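Local coordinates for catalase (Corynebacterium glutamicum atcc 13032, PDB 4B7H), which catalyses the breakdown of hydrogen peroxide to water and oxygen at a haem centre, binds NADPH, and is inhibited by nitric oxide, at the interface of chains A and B. Numbering follows the deposited sequence. Chains: chain A/B, Catalase.

Contact 1: the interface of chains A and B. Residues chain A 47-48, 53; chain B 346-347, 349-350.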
loop_
_atom_site.group_PDB
_atom_site.type_symbol
_atom_site.label_atom_id
_atom_site.label_comp_id
_atom_site.label_asym_id
_atom_site.label_seq_id
_atom_site.Cartn_x
_atom_site.Cartn_y
_atom_site.Cartn_z
ATOM N N LEU A 47 22.618 8.743 13.128
ATOM C CA LEU A 47 21.535 7.900 12.638
ATOM C C LEU A 47 20.562 7.551 13.762
ATOM O O LEU A 47 19.341 7.540 13.551
ATOM C CB LEU A 47 22.110 6.628 12.005
ATOM C CG LEU A 47 21.128 5.582 11.480
ATOM C CD1 LEU A 47 20.191 6.178 10.430
ATOM C CD2 LEU A 47 21.896 4.399 10.918
ATOM N N ASN A 48 21.096 7.299 14.957
ATOM C CA ASN A 48 20.293 6.728 16.036
ATOM C C ASN A 48 19.638 7.734 16.977
ATOM O O ASN A 48 19.533 7.486 18.179
ATOM C CB ASN A 48 21.083 5.693 16.836
ATOM C CG ASN A 48 21.502 4.501 16.000
ATOM O OD1 ASN A 48 20.913 4.190 14.950
ATOM N ND2 ASN A 48 22.533 3.829 16.455
ATOM N N ILE A 53 13.824 10.130 13.944
ATOM C CA ILE A 53 13.447 9.336 12.788
ATOM C C ILE A 53 11.977 8.901 12.886
ATOM O O ILE A 53 11.252 8.926 11.896
ATOM C CB ILE A 53 14.394 8.136 12.577
ATOM C CG1 ILE A 53 15.837 8.624 12.403
ATOM C CG2 ILE A 53 13.934 7.293 11.394
ATOM C CD1 ILE A 53 16.013 9.654 11.313
ATOM N N GLN B 346 23.722 -0.296 15.138
ATOM C CA GLN B 346 23.271 1.043 14.769
ATOM C C GLN B 346 22.435 1.035 13.495
ATOM O O GLN B 346 21.453 1.758 13.402
ATOM C CB GLN B 346 24.442 2.033 14.722
ATOM C CG GLN B 346 25.122 2.141 16.089
ATOM C CD GLN B 346 25.782 3.485 16.356
ATOM O OE1 GLN B 346 25.692 4.415 15.553
ATOM N NE2 GLN B 346 26.464 3.586 17.497
ATOM N N ALA B 347 22.800 0.196 12.530
ATOM C CA ALA B 347 21.968 0.014 11.341
ATOM C C ALA B 347 20.599 -0.582 11.683
ATOM O O ALA B 347 19.575 -0.148 11.149
ATOM C CB ALA B 347 22.693 -0.848 10.307
ATOM N N ILE B 349 18.918 -0.245 14.405
ATOM C CA ILE B 349 18.082 0.713 15.122
ATOM C C ILE B 349 17.242 1.522 14.126
ATOM O O ILE B 349 16.113 1.913 14.424
ATOM C CB ILE B 349 18.935 1.619 16.052
ATOM C CG1 ILE B 349 19.637 0.788 17.137
ATOM C CG2 ILE B 349 18.087 2.717 16.679
ATOM C CD1 ILE B 349 18.715 0.010 18.045
ATOM N N PHE B 350 17.778 1.727 12.923
ATOM C CA PHE B 350 16.998 2.309 11.835
ATOM C C PHE B 350 16.075 1.290 11.147
ATOM O O PHE B 350 14.901 1.561 10.879
ATOM C CB PHE B 350 17.898 2.940 10.764
ATOM C CG PHE B 350 17.173 3.212 9.471
ATOM C CD1 PHE B 350 16.261 4.254 9.395
ATOM C CD2 PHE B 350 17.363 2.412 8.355
ATOM C CE1 PHE B 350 15.556 4.506 8.224
ATOM C CE2 PHE B 350 16.662 2.651 7.176
ATOM C CZ PHE B 350 15.759 3.708 7.112
HETATM O O HOH W 1 23.940 6.677 15.218
#
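A:Asn48 and A:Leu47, neighbours in the loop just before helix 50-59, come down on the flank of helix 343-359 of chain B, and each buries about 40 Å² there. The amide of A:Asn48 sits over the main-chain carbonyl of B:Gln346, its side chain running at about a right angle to the glutamine's and the two amide planes turned 55° apart. As modelled, A:Asn48 OD1 lies 2.9 Å from the backbone O of B:Gln346. Both atoms can only accept, so the orientation of this amide is doubtful; turned over, it could offer its NH2 to that carbonyl, though its oxygen would then face B:Gln346 OE1. The same end of the side chain rests on B:Ile349, with A:Asn48 CG 3.9 Å from its branched CB. A water links the two chains beside this pair, held 2.9 Å from A:Asn48 N and 2.9 Å from OE1 of B:Gln346. A:Leu47 takes the greasy side: CG is anti to the backbone N (chi1 178°), which sends its methyls down toward the helix. CD1 meets B:Phe350 CB at 4.0 Å, crossing that side chain nearly squarely, while CD2 reaches the B:Gln346 carbonyl O at 3.7 Å. A:Ile53 approaches the phenyl ring more loosely. The patch docks the N-terminal part of one subunit on the helix that carries the partner's proximal haem ligand, B:Tyr352, and probably helps steady that helix.

Contact 2: the interface of chains A and B. Residues chain A 57, 61; chain B 357, 362.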
loop_
_atom_site.group_PDB
_atom_site.type_symbol
_atom_site.label_atom_id
_atom_site.label_comp_id
_atom_site.label_asym_id
_atom_site.label_seq_id
_atom_site.Cartn_x
_atom_site.Cartn_y
_atom_site.Cartn_z
ATOM N N ALA A 57 9.338 10.055 10.168
ATOM C CA ALA A 57 8.806 8.960 9.358
ATOM C C ALA A 57 7.291 8.845 9.466
ATOM O O ALA A 57 6.619 8.544 8.474
ATOM C CB ALA A 57 9.470 7.637 9.720
ATOM N N ARG A 61 4.110 9.859 6.494
ATOM C CA ARG A 61 3.060 8.913 6.145
ATOM C C ARG A 61 1.668 9.381 6.582
ATOM O O ARG A 61 0.721 8.593 6.608
ATOM C CB ARG A 61 3.396 7.526 6.707
ATOM C CG ARG A 61 4.592 6.937 5.988
ATOM C CD ARG A 61 5.169 5.706 6.688
ATOM N NE ARG A 61 6.248 5.162 5.868
ATOM C CZ ARG A 61 7.468 5.690 5.781
ATOM N NH1 ARG A 61 7.812 6.731 6.532
ATOM N NH2 ARG A 61 8.362 5.158 4.960
ATOM N N ARG B 357 6.900 -0.087 9.059
ATOM C CA ARG B 357 6.039 0.943 8.472
ATOM C C ARG B 357 5.476 0.498 7.119
ATOM O O ARG B 357 4.338 0.831 6.768
ATOM C CB ARG B 357 6.790 2.273 8.341
ATOM C CG ARG B 357 7.119 2.918 9.678
ATOM C CD ARG B 357 8.132 4.075 9.558
ATOM N NE ARG B 357 8.585 4.453 10.893
ATOM C CZ ARG B 357 9.851 4.558 11.296
ATOM N NH1 ARG B 357 10.875 4.398 10.453
ATOM N NH2 ARG B 357 10.090 4.846 12.568
ATOM N N ALA B 362 1.731 2.454 8.482
ATOM C CA ALA B 362 2.228 3.595 9.237
ATOM C C ALA B 362 1.825 3.549 10.704
ATOM O O ALA B 362 2.552 4.049 11.565
ATOM C CB ALA B 362 1.747 4.888 8.624
#
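One face of the B:Arg357 guanidinium is covered by the methyl of A:Ala57, which stands 3.3 Å above the plane and is displaced toward the rim. The methyl sits over the NE-CZ-NH1 side of the group, farther from NH2, with A:Ala57 CB 3.5 Å from B:Arg357 CZ and about as far from NE. The guanidinium of A:Arg61 has a different neighbour on one face: the aliphatic CD of B:Arg357 lies 3.9 Å above it, also toward the rim. At the edge of that same guanidinium, in its plane, is the carbonyl end of A:Ala57. There A:Arg61 NH1 gives a hydrogen bond of 2.9 Å to A:Ala57 O. The oxygen lies almost exactly in the guanidinium plane, although the donor is tilted 29° from the carbonyl plane. This bond within chain A helps to fix the rotation of the group and presents its face to B:Arg357.

The two arginine side chains cross at about a right angle, their guanidinium planes 40° apart, so they do not stack flat on each other. Each chain is extended from CG to NE, and in B:Arg357 CG points away from the carbonyl carbon (chi1 -68°), which carries the guanidinium along to A:Ala57. A:Arg61 NH1 and B:Arg357 NE remain 5.0 Å apart; these like charges would probably disfavour closer approach. Nearer the backbone, A:Arg61 CB packs on the methyl of B:Ala362 at 3.7 Å, and its CD touches both that methyl and B:Arg357 CB, which lie at roughly a right angle about it. In the fold, A:Ala57 belongs to the last turn of helix 50-59 and A:Arg61 to the loop that follows, whereas B:Arg357 stands near the C-terminal end of helix 343-359 and B:Ala362 in the loop beyond it.

Contact 1 and contact 2 lie about 15 Å apart, measured between the centres of their C-alpha atoms, and draw on the same two stretches of protein. In chain A, helix 50-59 and its flanking loops run from one to the other; in chain B, helix 343-359 does so and continues into a loop. The two segments therefore advance together along the seam, from a mixed polar and apolar start to packed arginine stems. Two-fold symmetry repeats both contacts with the chains exchanged. Such reciprocal docking of N-terminal segments suits the tetramer typical of catalases, with four copies in the deposited assembly.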